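Local coordinates for protein techylectin-5A (Tachypleus tridentatus, PDB 1JC9) that agglutinates erythrocytes and bacteria in horseshoe crab innate immunity by recognising acetyl group-containing substances, and binds calcium, at residues R64-S69 and V73-V78; C49-L54 and N135-M140; H205-Y210 and W214-C219; K107-Y112 and K197-H202. One frame throughout, in Å; residues are numbered along the deposited sequence.

Contact 1 (R64-S69 and V73-V78)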
# COMPACT_ATOMS: atom_id res chain seq x y z
N ARG A 64 -8.15 -12.44 -12.62
CA ARG A 64 -7.31 -13.51 -12.10
C ARG A 64 -5.98 -13.40 -12.84
O ARG A 64 -5.95 -13.25 -14.06
CB ARG A 64 -7.94 -14.88 -12.39
CG ARG A 64 -7.16 -16.05 -11.82
CD ARG A 64 -7.77 -17.39 -12.22
NE ARG A 64 -7.02 -18.51 -11.67
CZ ARG A 64 -7.19 -19.78 -12.05
NH1 ARG A 64 -8.07 -20.08 -12.99
NH2 ARG A 64 -6.46 -20.74 -11.49
N ILE A 65 -4.88 -13.43 -12.10
CA ILE A 65 -3.57 -13.33 -12.72
C ILE A 65 -2.68 -14.51 -12.33
O ILE A 65 -2.93 -15.18 -11.33
CB ILE A 65 -2.84 -12.02 -12.33
CG1 ILE A 65 -2.67 -11.93 -10.81
CG2 ILE A 65 -3.60 -10.82 -12.87
CD1 ILE A 65 -1.68 -10.86 -10.37
N TRP A 66 -1.65 -14.73 -13.13
CA TRP A 66 -0.69 -15.80 -12.91
C TRP A 66 0.69 -15.20 -12.64
O TRP A 66 1.49 -15.05 -13.57
CB TRP A 66 -0.59 -16.71 -14.14
CG TRP A 66 -1.61 -17.81 -14.20
CD1 TRP A 66 -1.41 -19.12 -13.87
CD2 TRP A 66 -2.97 -17.70 -14.62
NE1 TRP A 66 -2.57 -19.84 -14.06
CE2 TRP A 66 -3.54 -18.99 -14.52
CE3 TRP A 66 -3.76 -16.64 -15.08
CZ2 TRP A 66 -4.88 -19.24 -14.86
CZ3 TRP A 66 -5.09 -16.89 -15.41
CH2 TRP A 66 -5.63 -18.19 -15.30
N PRO A 67 0.98 -14.82 -11.40
CA PRO A 67 2.32 -14.26 -11.19
C PRO A 67 3.36 -15.34 -11.52
O PRO A 67 3.05 -16.53 -11.49
CB PRO A 67 2.31 -13.86 -9.72
CG PRO A 67 1.34 -14.81 -9.11
CD PRO A 67 0.23 -14.88 -10.13
N LYS A 68 4.58 -14.93 -11.83
CA LYS A 68 5.60 -15.91 -12.16
C LYS A 68 5.84 -16.90 -11.03
O LYS A 68 6.26 -18.02 -11.27
CB LYS A 68 6.91 -15.21 -12.56
CG LYS A 68 6.78 -14.47 -13.87
CD LYS A 68 8.12 -13.97 -14.38
CE LYS A 68 7.95 -13.30 -15.74
NZ LYS A 68 9.25 -12.82 -16.29
N SER A 69 5.55 -16.48 -9.80
CA SER A 69 5.72 -17.35 -8.63
C SER A 69 4.42 -18.05 -8.25
O SER A 69 4.24 -18.42 -7.09
CB SER A 69 6.20 -16.54 -7.42
OG SER A 69 7.44 -15.91 -7.68
N VAL A 73 2.66 -18.97 -4.31
CA VAL A 73 1.53 -18.17 -3.83
C VAL A 73 0.22 -18.51 -4.54
O VAL A 73 -0.86 -18.21 -4.02
CB VAL A 73 1.76 -16.64 -3.97
CG1 VAL A 73 2.89 -16.20 -3.06
CG2 VAL A 73 2.06 -16.27 -5.41
N GLY A 74 0.31 -19.13 -5.71
CA GLY A 74 -0.87 -19.49 -6.47
C GLY A 74 -1.35 -18.35 -7.35
O GLY A 74 -0.75 -17.28 -7.37
N THR A 75 -2.43 -18.58 -8.09
CA THR A 75 -2.98 -17.52 -8.92
C THR A 75 -3.72 -16.61 -7.95
O THR A 75 -4.09 -17.04 -6.85
CB THR A 75 -3.93 -18.07 -10.00
OG1 THR A 75 -4.97 -18.84 -9.38
CG2 THR A 75 -3.16 -18.95 -10.97
N LEU A 76 -3.96 -15.37 -8.35
CA LEU A 76 -4.63 -14.43 -7.46
C LEU A 76 -5.65 -13.59 -8.17
O LEU A 76 -5.52 -13.33 -9.37
CB LEU A 76 -3.60 -13.45 -6.86
CG LEU A 76 -2.18 -13.91 -6.57
CD1 LEU A 76 -1.26 -12.71 -6.50
CD2 LEU A 76 -2.17 -14.71 -5.27
N ASN A 77 -6.65 -13.14 -7.42
CA ASN A 77 -7.65 -12.23 -7.95
C ASN A 77 -7.16 -10.87 -7.47
O ASN A 77 -7.01 -10.65 -6.26
CB ASN A 77 -9.04 -12.50 -7.37
CG ASN A 77 -9.77 -13.60 -8.10
OD1 ASN A 77 -9.78 -13.64 -9.33
ND2 ASN A 77 -10.39 -14.50 -7.34
N VAL A 78 -6.89 -9.97 -8.40
CA VAL A 78 -6.43 -8.64 -8.02
C VAL A 78 -7.33 -7.59 -8.64
O VAL A 78 -8.05 -7.86 -9.61
CB VAL A 78 -4.99 -8.38 -8.51
CG1 VAL A 78 -4.04 -9.37 -7.87
CG2 VAL A 78 -4.92 -8.49 -10.03
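Thr75 carries OG1 between its backbone N and carbonyl carbon (chi1 56°), which leaves CG2 anti to the carbonyl carbon, and Arg64 runs fully extended, CG anti to its N (chi1 -177°), until its guanidinium draws level with that hydroxyl. They flank an antiparallel strand pair of the fibrinogen-like domain: Arg64 lies near the end of strand 61-65, Thr75 just precedes strand 76-81, and the short helix 70-73 lies between. Arg64 grips one oxygen side-on with two nitrogens: NE lies 3.1 Å and NH2 3.2 Å from Thr75 OG1, both bonds lying close to the guanidinium plane. One face of this flat group is covered by CZ2 of Trp66. The other branch of Thr75 serves the indole: CG2 sits 3.4 Å from the centroid of the Trp66 five-membered ring, 16° off its normal, a CH-pi contact. Ile65 and Leu76 form the hydrogen-bonded pair, Ile65 N to Leu76 O at 2.8 Å and Leu76 N to Ile65 O at 3.2 Å. On their face of the sheet, Ile65 CD1 reaches Val78 CG1 at 3.7 Å, and Leu133 of helix 127-136 packs on Ile65 and Pro67. At the helical end of the connection, Val73 N donates to Ser69 O at 3.2 Å, while Val73 CG2 lies 4.0 Å from Pro67 CG.

Contact 2 (C49-L54 and N135-M140)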
# COMPACT_ATOMS: atom_id res chain seq x y z
N CYS A 49 -1.75 -6.69 -13.88
CA CYS A 49 -2.74 -5.89 -14.60
C CYS A 49 -2.23 -5.22 -15.88
O CYS A 49 -3.03 -4.91 -16.76
CB CYS A 49 -3.31 -4.83 -13.67
SG CYS A 49 -4.28 -5.51 -12.29
N ALA A 50 -0.92 -4.98 -15.99
CA ALA A 50 -0.38 -4.38 -17.20
C ALA A 50 -0.57 -5.38 -18.34
O ALA A 50 -0.93 -5.01 -19.46
CB ALA A 50 1.10 -4.05 -17.02
N ASP A 51 -0.32 -6.66 -18.05
CA ASP A 51 -0.49 -7.72 -19.04
C ASP A 51 -1.96 -7.82 -19.43
O ASP A 51 -2.29 -7.98 -20.60
CB ASP A 51 -0.05 -9.08 -18.48
CG ASP A 51 1.46 -9.23 -18.41
OD1 ASP A 51 2.17 -8.37 -18.96
OD2 ASP A 51 1.93 -10.22 -17.82
N ILE A 52 -2.84 -7.73 -18.43
CA ILE A 52 -4.28 -7.80 -18.67
C ILE A 52 -4.70 -6.70 -19.65
O ILE A 52 -5.51 -6.93 -20.54
CB ILE A 52 -5.08 -7.62 -17.35
CG1 ILE A 52 -4.84 -8.81 -16.42
CG2 ILE A 52 -6.56 -7.46 -17.66
CD1 ILE A 52 -5.49 -10.10 -16.88
N LEU A 53 -4.13 -5.51 -19.47
CA LEU A 53 -4.45 -4.38 -20.34
C LEU A 53 -3.98 -4.64 -21.76
O LEU A 53 -4.70 -4.38 -22.72
CB LEU A 53 -3.79 -3.10 -19.82
CG LEU A 53 -4.09 -1.82 -20.61
CD1 LEU A 53 -5.57 -1.50 -20.53
CD2 LEU A 53 -3.28 -0.66 -20.06
N LEU A 54 -2.76 -5.14 -21.89
CA LEU A 54 -2.20 -5.42 -23.20
C LEU A 54 -2.96 -6.53 -23.93
O LEU A 54 -2.86 -6.66 -25.15
CB LEU A 54 -0.72 -5.80 -23.08
CG LEU A 54 0.18 -4.72 -22.49
CD1 LEU A 54 1.62 -5.20 -22.50
CD2 LEU A 54 0.05 -3.43 -23.29
N ASN A 135 8.89 -8.65 -7.20
CA ASN A 135 10.16 -9.28 -7.54
C ASN A 135 10.17 -9.96 -8.92
O ASN A 135 11.24 -10.32 -9.40
CB ASN A 135 10.56 -10.30 -6.46
CG ASN A 135 11.09 -9.63 -5.20
OD1 ASN A 135 12.29 -9.65 -4.93
ND2 ASN A 135 10.20 -9.02 -4.42
N GLN A 136 9.01 -10.12 -9.56
CA GLN A 136 8.98 -10.77 -10.87
C GLN A 136 9.55 -9.85 -11.95
O GLN A 136 9.94 -10.31 -13.03
CB GLN A 136 7.57 -11.25 -11.24
CG GLN A 136 6.50 -10.20 -11.38
CD GLN A 136 5.12 -10.83 -11.60
OE1 GLN A 136 4.97 -12.05 -11.50
NE2 GLN A 136 4.12 -10.00 -11.88
N ARG A 137 9.59 -8.56 -11.65
CA ARG A 137 10.19 -7.57 -12.54
C ARG A 137 10.22 -6.21 -11.86
O ARG A 137 9.84 -6.10 -10.69
CB ARG A 137 9.50 -7.51 -13.90
CG ARG A 137 8.02 -7.19 -13.96
CD ARG A 137 7.73 -6.95 -15.44
NE ARG A 137 6.33 -6.78 -15.79
CZ ARG A 137 5.48 -7.78 -15.99
NH1 ARG A 137 5.88 -9.04 -15.86
NH2 ARG A 137 4.23 -7.51 -16.37
N ASN A 138 10.67 -5.19 -12.57
CA ASN A 138 10.78 -3.86 -11.97
C ASN A 138 9.50 -3.04 -12.02
O ASN A 138 8.97 -2.74 -13.09
CB ASN A 138 11.94 -3.10 -12.62
CG ASN A 138 12.35 -1.88 -11.82
OD1 ASN A 138 12.29 -1.88 -10.59
ND2 ASN A 138 12.78 -0.84 -12.52
N TYR A 139 9.02 -2.66 -10.84
CA TYR A 139 7.79 -1.88 -10.72
C TYR A 139 7.97 -0.53 -10.06
O TYR A 139 8.94 -0.29 -9.33
CB TYR A 139 6.75 -2.63 -9.88
CG TYR A 139 6.14 -3.85 -10.52
CD1 TYR A 139 6.78 -5.08 -10.48
CD2 TYR A 139 4.91 -3.76 -11.17
CE1 TYR A 139 6.22 -6.21 -11.08
CE2 TYR A 139 4.34 -4.87 -11.78
CZ TYR A 139 5.00 -6.09 -11.73
OH TYR A 139 4.42 -7.17 -12.34
N MET A 140 7.02 0.36 -10.32
CA MET A 140 7.00 1.67 -9.69
C MET A 140 5.70 1.62 -8.89
O MET A 140 4.77 0.91 -9.28
CB MET A 140 6.97 2.81 -10.71
CG MET A 140 5.77 2.82 -11.64
SD MET A 140 5.71 4.35 -12.63
CE MET A 140 7.33 4.31 -13.39
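NH2 of Arg137 is shared by two carboxylates, OD1 of Asp51 at 3.4 Å across the contact and OD2 of Asp48 just before helix 49-54. The arrangement is a surface ion cluster of the fibrinogen-like domain, joining this N-terminal helix to the turn that leads from helix 127-136 into strand 139-146. The Asp51 bridge is long and qualifies as a salt bridge without a hydrogen bond: the two side chains come from opposite directions, their carboxylate and guanidinium planes 34° apart, and OD1 comes in obliquely. OD2 of Asp51, at 3.8 Å from Arg137 NH2, has a stronger partner of its own in the hydroxyl of Thr47. Arg137 reaches the helix with CG set between its backbone N and carbonyl carbon (chi1 59°) and a chain extended from CG to NE. The OH of Tyr139 covers one face of the guanidinium, 3.8 Å from its plane and over its centre, and is also hydrogen-bonded to Asp48 OD2. Asp48 OD2 thus bridges the arginine and the phenol, which probably helps fix the guanidinium's position. Pro261 of strand 250-261 packs against Ala50, Arg137 and Tyr139, and helix 49-54 and the turn thereby both pack on that strand. Gln136 adds further bonds. Its OE1 accepts from the backbone N of Lys68, and its NE2 donates to Tyr139 OH at 2.9 Å, in the amide plane and nearly straight at 170°.

Contact 3 (H205-Y210 and W214-C219). With NAG (2-acetamido-2-deoxy-beta-D-glucopyranose), chain B.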
# COMPACT_ATOMS: atom_id res chain seq x y z
N HIS A 205 7.18 1.11 20.59
CA HIS A 205 6.54 0.19 19.66
C HIS A 205 5.70 1.06 18.72
O HIS A 205 4.54 1.35 19.01
CB HIS A 205 5.64 -0.78 20.43
CG HIS A 205 5.30 -2.03 19.68
ND1 HIS A 205 5.04 -2.05 18.33
CD2 HIS A 205 5.13 -3.31 20.12
CE1 HIS A 205 4.72 -3.28 17.96
NE2 HIS A 205 4.77 -4.06 19.02
N CYS A 206 6.30 1.48 17.61
CA CYS A 206 5.61 2.33 16.65
C CYS A 206 4.24 1.81 16.22
O CYS A 206 3.27 2.58 16.16
CB CYS A 206 6.47 2.52 15.40
SG CYS A 206 7.98 3.53 15.59
N ALA A 207 4.15 0.53 15.91
CA ALA A 207 2.90 -0.08 15.45
C ALA A 207 1.77 0.01 16.48
O ALA A 207 0.61 0.20 16.11
CB ALA A 207 3.13 -1.53 15.05
N GLN A 208 2.10 -0.15 17.76
CA GLN A 208 1.08 -0.07 18.79
C GLN A 208 0.65 1.37 19.04
O GLN A 208 -0.50 1.62 19.40
CB GLN A 208 1.59 -0.70 20.09
CG GLN A 208 1.78 -2.21 19.98
CD GLN A 208 1.96 -2.88 21.33
OE1 GLN A 208 2.12 -4.10 21.41
NE2 GLN A 208 1.95 -2.09 22.40
N THR A 209 1.55 2.31 18.82
CA THR A 209 1.25 3.72 19.01
C THR A 209 0.46 4.28 17.83
O THR A 209 -0.53 4.98 18.02
CB THR A 209 2.53 4.56 19.18
OG1 THR A 209 3.30 4.05 20.27
CG2 THR A 209 2.18 6.02 19.47
N TYR A 210 0.91 3.96 16.62
CA TYR A 210 0.27 4.48 15.41
C TYR A 210 -0.73 3.56 14.71
O TYR A 210 -1.21 3.86 13.62
CB TYR A 210 1.36 5.01 14.49
CG TYR A 210 2.12 6.11 15.20
CD1 TYR A 210 1.48 7.30 15.56
CD2 TYR A 210 3.43 5.92 15.62
CE1 TYR A 210 2.13 8.27 16.32
CE2 TYR A 210 4.09 6.89 16.38
CZ TYR A 210 3.43 8.06 16.73
OH TYR A 210 4.06 9.01 17.50
N TRP A 214 3.17 -1.35 9.02
CA TRP A 214 3.87 -0.47 8.09
C TRP A 214 5.37 -0.62 8.27
O TRP A 214 5.83 -1.28 9.21
CB TRP A 214 3.44 0.97 8.41
CG TRP A 214 3.63 1.99 7.31
CD1 TRP A 214 4.49 3.05 7.32
CD2 TRP A 214 2.90 2.07 6.09
NE1 TRP A 214 4.33 3.80 6.18
CE2 TRP A 214 3.36 3.22 5.40
CE3 TRP A 214 1.89 1.29 5.50
CZ2 TRP A 214 2.85 3.61 4.16
CZ3 TRP A 214 1.38 1.68 4.26
CH2 TRP A 214 1.86 2.82 3.60
N TRP A 215 6.14 -0.01 7.37
CA TRP A 215 7.60 -0.04 7.45
C TRP A 215 8.01 1.14 8.34
O TRP A 215 8.66 2.08 7.89
CB TRP A 215 8.20 0.11 6.05
CG TRP A 215 7.85 -1.02 5.11
CD1 TRP A 215 8.52 -2.21 4.97
CD2 TRP A 215 6.73 -1.08 4.22
NE1 TRP A 215 7.87 -3.00 4.05
CE2 TRP A 215 6.77 -2.33 3.58
CE3 TRP A 215 5.69 -0.19 3.91
CZ2 TRP A 215 5.81 -2.73 2.63
CZ3 TRP A 215 4.73 -0.58 2.97
CH2 TRP A 215 4.80 -1.84 2.35
N TYR A 216 7.60 1.07 9.60
CA TYR A 216 7.89 2.12 10.57
C TYR A 216 9.36 2.39 10.82
O TYR A 216 10.18 1.48 10.86
CB TYR A 216 7.20 1.80 11.89
CG TYR A 216 5.69 1.93 11.85
CD1 TYR A 216 5.08 3.16 11.61
CD2 TYR A 216 4.87 0.82 12.09
CE1 TYR A 216 3.70 3.29 11.61
CE2 TYR A 216 3.48 0.95 12.09
CZ TYR A 216 2.90 2.19 11.85
OH TYR A 216 1.54 2.33 11.86
N ASP A 217 9.67 3.67 11.01
CA ASP A 217 11.03 4.14 11.29
C ASP A 217 11.09 4.65 12.73
O ASP A 217 11.33 3.88 13.65
CB ASP A 217 11.40 5.27 10.32
CG ASP A 217 12.82 5.77 10.53
OD1 ASP A 217 13.19 6.78 9.88
OD2 ASP A 217 13.56 5.15 11.33
N ARG A 218 10.84 5.95 12.90
CA ARG A 218 10.87 6.59 14.22
C ARG A 218 9.90 7.78 14.34
O ARG A 218 10.32 8.85 14.78
CB ARG A 218 12.26 7.13 14.52
CG ARG A 218 13.35 6.11 14.80
CD ARG A 218 14.70 6.81 14.67
NE ARG A 218 15.75 6.20 15.49
CZ ARG A 218 15.81 6.29 16.81
NH1 ARG A 218 14.88 6.97 17.48
NH2 ARG A 218 16.80 5.71 17.47
N CYS A 219 8.62 7.63 13.98
CA CYS A 219 8.04 6.39 13.49
C CYS A 219 7.59 6.47 12.03
O CYS A 219 7.78 5.51 11.27
CB CYS A 219 6.85 6.01 14.36
SG CYS A 219 7.25 5.37 16.02
C1 NAG B . 8.40 12.78 13.63
C2 NAG B . 7.80 11.77 14.71
C3 NAG B . 8.11 12.34 16.15
C4 NAG B . 9.61 12.38 16.27
C5 NAG B . 10.18 13.33 15.15
C6 NAG B . 11.71 13.39 15.19
C7 NAG B . 5.88 10.44 14.09
C8 NAG B . 4.41 10.24 13.87
N2 NAG B . 6.35 11.67 14.52
O1 NAG B . 8.18 12.35 12.25
O3 NAG B . 7.61 11.48 17.16
O4 NAG B . 9.99 12.90 17.59
O5 NAG B . 9.83 12.89 13.80
O6 NAG B . 12.03 14.30 14.09
O7 NAG B . 6.64 9.47 13.87
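Cys206 and Cys219 join the first turn of helix 206-210 to the loop that follows it, their SG atoms 2.0 Å apart with a disulfide torsion of -82°. Each sulfur is anti to its own carbonyl carbon (chi1 near -70° in both), an arrangement that turns both toward the opposite segment. Tyr210, with CG also anti to its carbonyl carbon, brings its ring edge to the bridge: Cys219 SG lies in the ring plane, 3.5 Å from Tyr210 CE2. Tyr216 packs against Cys206 and Ala207 at the start of the helix. Trp214 CB lies over the centre of one face of its ring and Cys206 C near the rim of the opposite face, while its CB meets Cys206 CB at 3.7 Å and its CE2 lies 3.9 Å from Ala207 CB. The hydroxyl of Tyr216 is hydrogen-bonded to Asn223, which also donates to Tyr210 O.

The peptide between Arg218 and Cys219 is cis, and Cys219 N donates to the acetamido oxygen O7 of the bound sugar at 2.7 Å, with an angle of 161°. The methyl C8 of that group lies over a face of Tyr210, 3.7 Å from CZ. His220 N and the hydroxyls of Tyr236 and Tyr248 add further bonds to the sugar. A peptide N-H for the carbonyl and an aromatic face for the methyl amount to recognition of the acetyl group itself, consistent with the lectin's specificity.

Contact 4 (K107-Y112 and K197-H202). With CA (calcium ion), chain C.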
# COMPACT_ATOMS: atom_id res chain seq x y z
N LYS A 107 -4.30 -5.10 12.64
CA LYS A 107 -4.16 -6.55 12.70
C LYS A 107 -2.72 -7.02 12.88
O LYS A 107 -1.78 -6.27 12.62
CB LYS A 107 -4.72 -7.18 11.42
CG LYS A 107 -6.20 -6.92 11.18
CD LYS A 107 -6.74 -7.83 10.09
CE LYS A 107 -8.17 -7.50 9.70
NZ LYS A 107 -9.07 -7.48 10.89
N PRO A 108 -2.53 -8.27 13.32
CA PRO A 108 -1.20 -8.85 13.55
C PRO A 108 -0.46 -9.30 12.29
O PRO A 108 -1.01 -9.30 11.19
CB PRO A 108 -1.49 -10.02 14.48
CG PRO A 108 -2.81 -10.49 13.96
CD PRO A 108 -3.58 -9.19 13.79
N TRP A 109 0.80 -9.69 12.48
CA TRP A 109 1.70 -10.14 11.42
C TRP A 109 1.09 -11.15 10.46
O TRP A 109 1.23 -11.02 9.24
CB TRP A 109 2.97 -10.72 12.05
CG TRP A 109 4.05 -11.08 11.08
CD1 TRP A 109 4.25 -12.29 10.47
CD2 TRP A 109 5.10 -10.22 10.61
NE1 TRP A 109 5.36 -12.24 9.67
CE2 TRP A 109 5.90 -10.98 9.74
CE3 TRP A 109 5.45 -8.89 10.86
CZ2 TRP A 109 7.03 -10.45 9.10
CZ3 TRP A 109 6.57 -8.36 10.23
CH2 TRP A 109 7.35 -9.14 9.36
N LYS A 110 0.43 -12.18 10.99
CA LYS A 110 -0.16 -13.20 10.14
C LYS A 110 -1.14 -12.64 9.12
O LYS A 110 -1.15 -13.05 7.96
CB LYS A 110 -0.87 -14.26 10.99
CG LYS A 110 -1.50 -15.37 10.15
CD LYS A 110 -2.16 -16.44 11.00
CE LYS A 110 -2.73 -17.54 10.12
NZ LYS A 110 -3.35 -18.63 10.92
N ASN A 111 -1.97 -11.69 9.55
CA ASN A 111 -2.95 -11.09 8.65
C ASN A 111 -2.29 -10.26 7.56
O ASN A 111 -2.71 -10.30 6.40
CB ASN A 111 -3.93 -10.23 9.45
CG ASN A 111 -4.84 -11.06 10.34
OD1 ASN A 111 -5.68 -11.81 9.84
ND2 ASN A 111 -4.68 -10.93 11.64
N TYR A 112 -1.25 -9.52 7.92
CA TYR A 112 -0.55 -8.71 6.94
C TYR A 112 0.26 -9.58 5.99
O TYR A 112 0.50 -9.21 4.84
CB TYR A 112 0.34 -7.69 7.65
CG TYR A 112 -0.38 -6.39 7.92
CD1 TYR A 112 -0.58 -5.47 6.90
CD2 TYR A 112 -0.94 -6.12 9.17
CE1 TYR A 112 -1.31 -4.30 7.10
CE2 TYR A 112 -1.68 -4.95 9.39
CZ TYR A 112 -1.86 -4.05 8.35
OH TYR A 112 -2.61 -2.90 8.54
N LYS A 197 4.73 -7.45 16.45
CA LYS A 197 6.14 -7.60 16.10
C LYS A 197 6.83 -6.27 15.82
O LYS A 197 6.67 -5.69 14.75
CB LYS A 197 6.30 -8.54 14.90
CG LYS A 197 5.89 -9.97 15.20
CD LYS A 197 6.28 -10.92 14.10
CE LYS A 197 5.94 -12.36 14.47
NZ LYS A 197 6.28 -13.31 13.37
N ASP A 198 7.61 -5.82 16.80
CA ASP A 198 8.35 -4.56 16.72
C ASP A 198 9.69 -4.73 16.00
O ASP A 198 10.63 -5.28 16.56
CB ASP A 198 8.62 -4.02 18.13
CG ASP A 198 9.27 -2.65 18.12
OD1 ASP A 198 10.01 -2.33 17.17
OD2 ASP A 198 9.04 -1.89 19.08
N HIS A 199 9.76 -4.23 14.77
CA HIS A 199 10.99 -4.32 13.99
C HIS A 199 11.48 -2.92 13.60
O HIS A 199 12.36 -2.78 12.74
CB HIS A 199 10.74 -5.14 12.72
CG HIS A 199 10.37 -6.56 12.98
ND1 HIS A 199 9.38 -7.22 12.28
CD2 HIS A 199 10.87 -7.47 13.86
CE1 HIS A 199 9.28 -8.46 12.71
NE2 HIS A 199 10.17 -8.64 13.67
N ASP A 200 10.92 -1.89 14.22
CA ASP A 200 11.32 -0.52 13.90
C ASP A 200 12.63 -0.11 14.58
O ASP A 200 13.27 -0.92 15.26
CB ASP A 200 10.19 0.45 14.26
CG ASP A 200 9.90 0.50 15.75
OD1 ASP A 200 8.71 0.36 16.13
OD2 ASP A 200 10.85 0.69 16.54
N THR A 201 13.05 1.13 14.38
CA THR A 201 14.29 1.62 14.97
C THR A 201 14.04 2.66 16.05
O THR A 201 14.83 3.59 16.23
CB THR A 201 15.19 2.25 13.90
OG1 THR A 201 14.55 3.41 13.36
CG2 THR A 201 15.47 1.26 12.78
N HIS A 202 12.95 2.48 16.79
CA HIS A 202 12.60 3.41 17.85
C HIS A 202 12.54 2.65 19.18
O HIS A 202 12.35 1.43 19.20
CB HIS A 202 11.25 4.06 17.54
CG HIS A 202 10.92 5.22 18.42
ND1 HIS A 202 10.55 5.08 19.75
CD2 HIS A 202 10.88 6.55 18.17
CE1 HIS A 202 10.31 6.27 20.26
NE2 HIS A 202 10.50 7.18 19.33
CA CA C . 10.71 -0.36 18.66
O HOH W 1 12.68 -1.29 17.92
O HOH W 2 11.52 -1.18 20.99
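Lys197 lays its extended chain across one face of the Trp109 indole, the two side chains crossing at about a right angle. NZ lies 3.9 Å from the centroid of the Trp109 five-membered ring and 18° off its normal, the geometry of a cation-pi interaction, and CD covers the same ring as a CH-pi partner at 4.0 Å. Trp109 can present this face because its CG is anti to the backbone N (chi1 -173°), carrying the indole out from the start of helix 109-114 toward the loop. The six-membered ring receives His199 in an offset edge-to-face pair: the planes stand at 87°, and His199 ND1 approaches Trp109 CZ3 to 3.7 Å. Trp109 NE1 and His199 ND1 have their hydrogen-bond partners outside this contact, Glu165 OE2 and Phe192 O. Asp196, just before the loop segment, accepts from the backbone N of Trp109.

Between and beyond the two residues that pack on the tryptophan, the chain turns to calcium. Asp198 binds the ion through both carboxylate oxygens, with OD2 at 2.3 Å from the metal, and Asp200 through OD2 at 2.4 Å. His202 contributes its backbone O, at 2.5 Å, instead of its imidazole; two waters and Thr204 O complete the shell. Two consecutive Asx turns shape the loop: Asp198 OD1 accepts from Asp200 N, and Asp200 OD2 from His202 N at 2.8 Å. Carboxylates and main-chain carbonyls gathered from one short loop are the calcium site of the fibrinogen-like domain.

The contacts form two pairs, contact 3 lying on the opposite side of the chain's centre from contacts 1 and 2. Contacts 1 and 2, centres 12 Å apart, share the large antiparallel sheet and helix 127-136; contact 1 lies within the chain between the segments of contact 2. Contacts 3 and 4, centres 8 Å apart, meet where Asp200 OD1 accepts from Cys206 N: a calcium-binding aspartate is bonded to the backbone of a cysteine whose disulfide borders the acetyl pocket. Contact 4 closes before contact 3 opens, while the segments of contacts 2 and 4 alternate. About 30 Å separates the centres of contacts 2 and 3, which puts the helix 49-54 bridge far from the acetyl pocket.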